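Local coordinates for protein nucleoporin NUP159 (Saccharomyces cerevisiae, PDB 1XIP) that helps build the nuclear pore complex and, through its N-terminal beta-propeller domain, tethers the helicase Dbp5 to the pore for mRNA export, at residues A[246-251]-A[264-269]; A[176-181]-A[217-222]. All coordinates share one frame; numbering follows the deposited sequence.

Contact 1 of 2, residues A[246-251]-A[264-269]; sequences QKMYII and FDITPP
Met-248, a selenomethionine, folds its side chain around the carbonyl oxygen of Ile-266: CE approaches Ile-266 O to 3.3 Å, while CG of Met-248 lies 3.8 Å from the same oxygen. The bend at chi2 (-77°) and again at chi3 is what makes this curl, and it also carries Met-248 CE to 3.8 Å from Thr-267 O. At the start of the strand, Gln-246 lies extended against the ring of Pro-269. The two side chains slide past each other in opposite directions, with Gln-246 CB against Pro-269 CG (3.7 Å) and Gln-246 OE1 against Pro-269 CB (3.5 Å). Further along, Ile-250 and Ile-266 cross at about a right angle and meet through their CD1 methyls, 3.9 Å apart; chi2 of Ile-250 (-80°) turns its CD1 to meet Ile-266 CD1. Beside the strand, Lys-247 NZ comes obliquely to the Phe-264 ring, 4.3 Å from CE1, but its charge is paired with Glu-262. In the next shell, backbone bonds of Met-248 with Thr-263 and of Ile-250 with Gln-261 tie strand 246-254 to strand 257-263. The loop is also tied to strand 306-308, where Ser-306 OG bonds Thr-267 N, while Trp-308 packs on Ile-250. The positive phi of Thr-267 (53°) marks the bend just before Pro-268, where a PXFG repeat begins. The arrangement is a connecting loop of a beta-propeller, which after strand 257-263 packs on a face of its own sheet before the chain goes on to strand 279-284.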
loop_
_atom_site.group_PDB
_atom_site.type_symbol
_atom_site.label_atom_id
_atom_site.label_comp_id
_atom_site.label_asym_id
_atom_site.label_seq_id
_atom_site.Cartn_x
_atom_site.Cartn_y
_atom_site.Cartn_z
ATOM N N GLN A 246 -11.566 -13.643 -0.044
ATOM C CA GLN A 246 -10.116 -13.663 0.123
ATOM C C GLN A 246 -9.637 -14.415 1.358
ATOM O O GLN A 246 -10.274 -14.367 2.407
ATOM C CB GLN A 246 -9.595 -12.233 0.173
ATOM C CG GLN A 246 -9.432 -11.601 -1.180
ATOM C CD GLN A 246 -9.208 -10.115 -1.093
ATOM O OE1 GLN A 246 -8.848 -9.613 -0.042
ATOM N NE2 GLN A 246 -9.430 -9.403 -2.194
ATOM N N LYS A 247 -8.494 -15.075 1.239
ATOM C CA LYS A 247 -7.856 -15.687 2.392
ATOM C C LYS A 247 -6.493 -15.085 2.676
ATOM O O LYS A 247 -5.657 -14.983 1.783
ATOM C CB LYS A 247 -7.744 -17.191 2.193
ATOM C CG LYS A 247 -9.053 -17.905 2.390
ATOM C CD LYS A 247 -8.871 -19.394 2.411
ATOM C CE LYS A 247 -10.168 -20.091 2.737
ATOM N NZ LYS A 247 -10.470 -19.988 4.189
HETATM N N MSE A 248 -6.273 -14.688 3.928
HETATM C CA MSE A 248 -4.986 -14.113 4.329
HETATM C C MSE A 248 -4.151 -15.062 5.160
HETATM O O MSE A 248 -4.657 -15.725 6.058
HETATM C CB MSE A 248 -5.145 -12.791 5.080
HETATM C CG MSE A 248 -6.559 -12.351 5.305
HETATM SE SE MSE A 248 -7.405 -11.590 3.701
HETATM C CE MSE A 248 -6.565 -9.845 3.708
ATOM N N TYR A 249 -2.856 -15.102 4.859
ATOM C CA TYR A 249 -1.937 -15.961 5.571
ATOM C C TYR A 249 -0.707 -15.199 6.019
ATOM O O TYR A 249 -0.139 -14.420 5.261
ATOM C CB TYR A 249 -1.530 -17.142 4.695
ATOM C CG TYR A 249 -2.664 -18.092 4.405
ATOM C CD1 TYR A 249 -2.895 -19.205 5.211
ATOM C CD2 TYR A 249 -3.512 -17.881 3.323
ATOM C CE1 TYR A 249 -3.934 -20.072 4.932
ATOM C CE2 TYR A 249 -4.544 -18.731 3.052
ATOM C CZ TYR A 249 -4.754 -19.824 3.845
ATOM O OH TYR A 249 -5.804 -20.676 3.536
ATOM N N ILE A 250 -0.310 -15.423 7.260
ATOM C CA ILE A 250 0.980 -14.987 7.740
ATOM C C ILE A 250 1.981 -16.129 7.545
ATOM O O ILE A 250 1.767 -17.240 8.011
ATOM C CB ILE A 250 0.883 -14.601 9.210
ATOM C CG1 ILE A 250 -0.215 -13.539 9.433
ATOM C CG2 ILE A 250 2.253 -14.177 9.740
ATOM C CD1 ILE A 250 0.190 -12.112 9.089
ATOM N N ILE A 251 3.052 -15.860 6.821
ATOM C CA ILE A 251 4.088 -16.839 6.611
ATOM C C ILE A 251 5.304 -16.426 7.424
ATOM O O ILE A 251 5.879 -15.364 7.179
ATOM C CB ILE A 251 4.439 -16.928 5.130
ATOM C CG1 ILE A 251 3.229 -17.399 4.326
ATOM C CG2 ILE A 251 5.629 -17.864 4.913
ATOM C CD1 ILE A 251 3.104 -16.738 2.949
ATOM N N PHE A 264 -8.498 -14.184 9.842
ATOM C CA PHE A 264 -9.740 -13.643 9.384
ATOM C C PHE A 264 -9.849 -12.222 9.891
ATOM O O PHE A 264 -10.877 -11.572 9.710
ATOM C CB PHE A 264 -10.898 -14.512 9.889
ATOM C CG PHE A 264 -10.874 -15.909 9.338
ATOM C CD1 PHE A 264 -11.484 -16.206 8.106
ATOM C CD2 PHE A 264 -10.216 -16.928 10.025
ATOM C CE1 PHE A 264 -11.444 -17.502 7.580
ATOM C CE2 PHE A 264 -10.174 -18.214 9.511
ATOM C CZ PHE A 264 -10.794 -18.503 8.284
ATOM N N ASP A 265 -8.780 -11.729 10.517
ATOM C CA ASP A 265 -8.838 -10.416 11.192
ATOM C C ASP A 265 -7.954 -9.330 10.592
ATOM O O ASP A 265 -7.859 -8.233 11.145
ATOM C CB ASP A 265 -8.543 -10.529 12.700
ATOM C CG ASP A 265 -9.578 -11.354 13.448
ATOM O OD1 ASP A 265 -10.784 -11.337 13.060
ATOM O OD2 ASP A 265 -9.269 -12.047 14.450
ATOM N N ILE A 266 -7.295 -9.625 9.483
ATOM C CA ILE A 266 -6.589 -8.586 8.764
ATOM C C ILE A 266 -7.423 -8.197 7.566
ATOM O O ILE A 266 -7.640 -9.017 6.667
ATOM C CB ILE A 266 -5.190 -9.038 8.319
ATOM C CG1 ILE A 266 -4.251 -9.144 9.519
ATOM C CG2 ILE A 266 -4.630 -8.049 7.323
ATOM C CD1 ILE A 266 -2.895 -9.705 9.188
ATOM N N THR A 267 -7.914 -6.960 7.567
ATOM C CA THR A 267 -8.472 -6.350 6.363
ATOM C C THR A 267 -9.554 -7.192 5.676
ATOM O O THR A 267 -9.407 -7.512 4.501
ATOM C CB THR A 267 -7.380 -6.111 5.307
ATOM O OG1 THR A 267 -6.284 -5.403 5.895
ATOM C CG2 THR A 267 -7.909 -5.243 4.198
ATOM N N PRO A 268 -10.618 -7.585 6.374
ATOM C CA PRO A 268 -11.682 -8.351 5.717
ATOM C C PRO A 268 -12.254 -7.644 4.461
ATOM O O PRO A 268 -12.623 -6.461 4.516
ATOM C CB PRO A 268 -12.745 -8.482 6.813
ATOM C CG PRO A 268 -12.320 -7.584 7.953
ATOM C CD PRO A 268 -10.880 -7.388 7.821
ATOM N N PRO A 269 -12.347 -8.369 3.344
ATOM C CA PRO A 269 -12.659 -7.769 2.051
ATOM C C PRO A 269 -14.143 -7.592 1.775
ATOM O O PRO A 269 -14.688 -8.321 0.943
ATOM C CB PRO A 269 -12.072 -8.776 1.073
ATOM C CG PRO A 269 -12.210 -10.062 1.750
ATOM C CD PRO A 269 -12.166 -9.823 3.230
#

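Contact 2 of 2, residues A[176-181]-A[217-222]; sequences AVLLKD and LSVTIL
Leu-178 and Val-219 each set a methyl against a flat peptide group of the opposing strand. Leu-178 CD1 stands almost straight above the Ser-218 carbonyl oxygen, 3.6 Å from Ser-218 O along the normal to the 218-219 peptide. The same methyl lies above the 217-218 peptide, displaced beyond its amide end, with Leu-178 CD1 to Ser-218 N at 3.6 Å. In return, Val-219 CG2 sits nearly perpendicular above the amide of the 177-178 peptide, 3.7 Å from Leu-178 N, and also presses on Leu-178 CB at 3.5 Å. At the other end of the pair, Ile-221 places CG1 3.8 Å from Ala-176 CB. With chi1 at -60°, CG1 is anti to the carbonyl carbon, and Ile-221 CD1 reaches within 3.9 Å of Ala-176 N. Two aromatic side chains flank the pairs: Phe-184 touches Leu-178 and Val-219, and Phe-227 touches Ala-176 and Ile-221. The strand axes lie 6.9 Å apart with their directions 162° from each other, yet the strands belong to different sheets and meet through side chains. Polar links come from strand 167-170, where Ser-167 OG bonds Val-219 N and Asp-169 OD2 bonds Ile-221 N, while Ala-176 pairs through its backbone with Asp-169. Leu-217 and Ser-218 both face Val-230 in a classic beta bulge, at the point where Leu-178 CD1 lodges. Such apolar, face-to-face packing of successive sheets is the blade-to-blade interface of a beta-propeller, here between the sheets containing strands 174-179 and 215-221.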
loop_
_atom_site.group_PDB
_atom_site.type_symbol
_atom_site.label_atom_id
_atom_site.label_comp_id
_atom_site.label_asym_id
_atom_site.label_seq_id
_atom_site.Cartn_x
_atom_site.Cartn_y
_atom_site.Cartn_z
ATOM N N ALA A 176 10.612 -9.480 -2.007
ATOM C CA ALA A 176 9.757 -10.663 -2.036
ATOM C C ALA A 176 8.886 -10.712 -3.302
ATOM O O ALA A 176 8.450 -9.690 -3.820
ATOM C CB ALA A 176 8.894 -10.713 -0.798
ATOM N N VAL A 177 8.619 -11.916 -3.772
ATOM C CA VAL A 177 7.895 -12.118 -5.017
ATOM C C VAL A 177 6.850 -13.232 -4.814
ATOM O O VAL A 177 7.151 -14.272 -4.209
ATOM C CB VAL A 177 8.906 -12.467 -6.146
ATOM C CG1 VAL A 177 8.252 -13.182 -7.289
ATOM C CG2 VAL A 177 9.626 -11.203 -6.629
ATOM N N LEU A 178 5.613 -12.974 -5.257
ATOM C CA LEU A 178 4.558 -13.983 -5.319
ATOM C C LEU A 178 4.347 -14.364 -6.779
ATOM O O LEU A 178 4.061 -13.497 -7.617
ATOM C CB LEU A 178 3.246 -13.442 -4.760
ATOM C CG LEU A 178 2.301 -14.379 -3.978
ATOM C CD1 LEU A 178 0.917 -13.767 -3.820
ATOM C CD2 LEU A 178 2.205 -15.792 -4.570
ATOM N N LEU A 179 4.461 -15.657 -7.074
ATOM C CA LEU A 179 4.369 -16.138 -8.451
ATOM C C LEU A 179 2.988 -16.688 -8.825
ATOM O O LEU A 179 2.188 -16.993 -7.950
ATOM C CB LEU A 179 5.460 -17.184 -8.718
ATOM C CG LEU A 179 6.892 -16.661 -8.601
ATOM C CD1 LEU A 179 7.920 -17.766 -8.819
ATOM C CD2 LEU A 179 7.096 -15.547 -9.602
ATOM N N LYS A 180 2.734 -16.795 -10.135
ATOM C CA LYS A 180 1.491 -17.383 -10.691
ATOM C C LYS A 180 1.164 -18.798 -10.199
ATOM O O LYS A 180 -0.004 -19.131 -9.987
ATOM C CB LYS A 180 1.544 -17.411 -12.218
ATOM C CG LYS A 180 1.499 -16.065 -12.870
ATOM C CD LYS A 180 1.444 -16.207 -14.359
ATOM C CE LYS A 180 0.433 -15.263 -14.956
ATOM N NZ LYS A 180 0.210 -15.595 -16.404
ATOM N N ASP A 181 2.194 -19.629 -10.040
ATOM C CA ASP A 181 2.023 -20.964 -9.475
ATOM C C ASP A 181 1.783 -20.933 -7.955
ATOM O O ASP A 181 1.643 -21.985 -7.306
ATOM C CB ASP A 181 3.220 -21.854 -9.831
ATOM C CG ASP A 181 4.485 -21.464 -9.092
ATOM O OD1 ASP A 181 5.509 -22.151 -9.299
ATOM O OD2 ASP A 181 4.559 -20.495 -8.288
ATOM N N LEU A 217 -2.744 -12.981 -4.966
ATOM C CA LEU A 217 -3.148 -11.574 -5.047
ATOM C C LEU A 217 -2.083 -10.611 -4.509
ATOM O O LEU A 217 -1.870 -9.542 -5.083
ATOM C CB LEU A 217 -4.504 -11.335 -4.366
ATOM C CG LEU A 217 -5.791 -12.079 -4.820
ATOM C CD1 LEU A 217 -6.965 -11.749 -3.938
ATOM C CD2 LEU A 217 -6.151 -11.774 -6.236
ATOM N N SER A 218 -1.389 -10.988 -3.434
ATOM C CA SER A 218 -0.603 -10.006 -2.710
ATOM C C SER A 218 0.480 -10.567 -1.755
ATOM O O SER A 218 0.229 -11.522 -1.037
ATOM C CB SER A 218 -1.556 -9.091 -1.943
ATOM O OG SER A 218 -0.903 -8.555 -0.814
ATOM N N VAL A 219 1.674 -9.964 -1.771
ATOM C CA VAL A 219 2.664 -10.158 -0.700
ATOM C C VAL A 219 2.996 -8.864 0.000
ATOM O O VAL A 219 2.955 -7.790 -0.607
ATOM C CB VAL A 219 4.060 -10.661 -1.148
ATOM C CG1 VAL A 219 4.429 -11.914 -0.375
ATOM C CG2 VAL A 219 4.205 -10.792 -2.658
ATOM N N THR A 220 3.377 -8.995 1.269
ATOM C CA THR A 220 3.882 -7.892 2.053
ATOM C C THR A 220 4.944 -8.435 2.969
ATOM O O THR A 220 4.714 -9.417 3.659
ATOM C CB THR A 220 2.749 -7.283 2.874
ATOM O OG1 THR A 220 1.733 -6.817 1.985
ATOM C CG2 THR A 220 3.200 -6.010 3.572
ATOM N N ILE A 221 6.115 -7.808 2.949
ATOM C CA ILE A 221 7.177 -8.091 3.895
ATOM C C ILE A 221 6.847 -7.396 5.204
ATOM O O ILE A 221 6.730 -6.161 5.243
ATOM C CB ILE A 221 8.502 -7.554 3.363
ATOM C CG1 ILE A 221 8.853 -8.216 2.031
ATOM C CG2 ILE A 221 9.585 -7.743 4.387
ATOM C CD1 ILE A 221 10.062 -7.626 1.328
ATOM N N LEU A 222 6.680 -8.172 6.271
ATOM C CA LEU A 222 6.414 -7.583 7.586
ATOM C C LEU A 222 7.705 -7.498 8.386
ATOM O O LEU A 222 7.865 -6.625 9.235
ATOM C CB LEU A 222 5.358 -8.380 8.359
ATOM C CG LEU A 222 3.970 -8.561 7.741
ATOM C CD1 LEU A 222 3.193 -9.608 8.510
ATOM C CD2 LEU A 222 3.192 -7.261 7.685
#

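Both contacts reach the sheet that contains strands 215-221, 226-232 and 246-254, but from different partners. Contact 2 is fully buried and joins that sheet to the preceding one; across it methyls pack on aliphatic side chains and peptide groups. Contact 1 is partly buried and joins the sheet to its own following loop. There, carbonyl oxygens, a glutamine and a proline share the surface, and a lysine beside an exposed phenylalanine marks its outer border. Their centres are 14 Å apart, and they meet through packing: Gln-246 CG lies 3.7 Å from Leu-217 CD1, and Ile-250 CD1 4.0 Å from Leu-222 CD1.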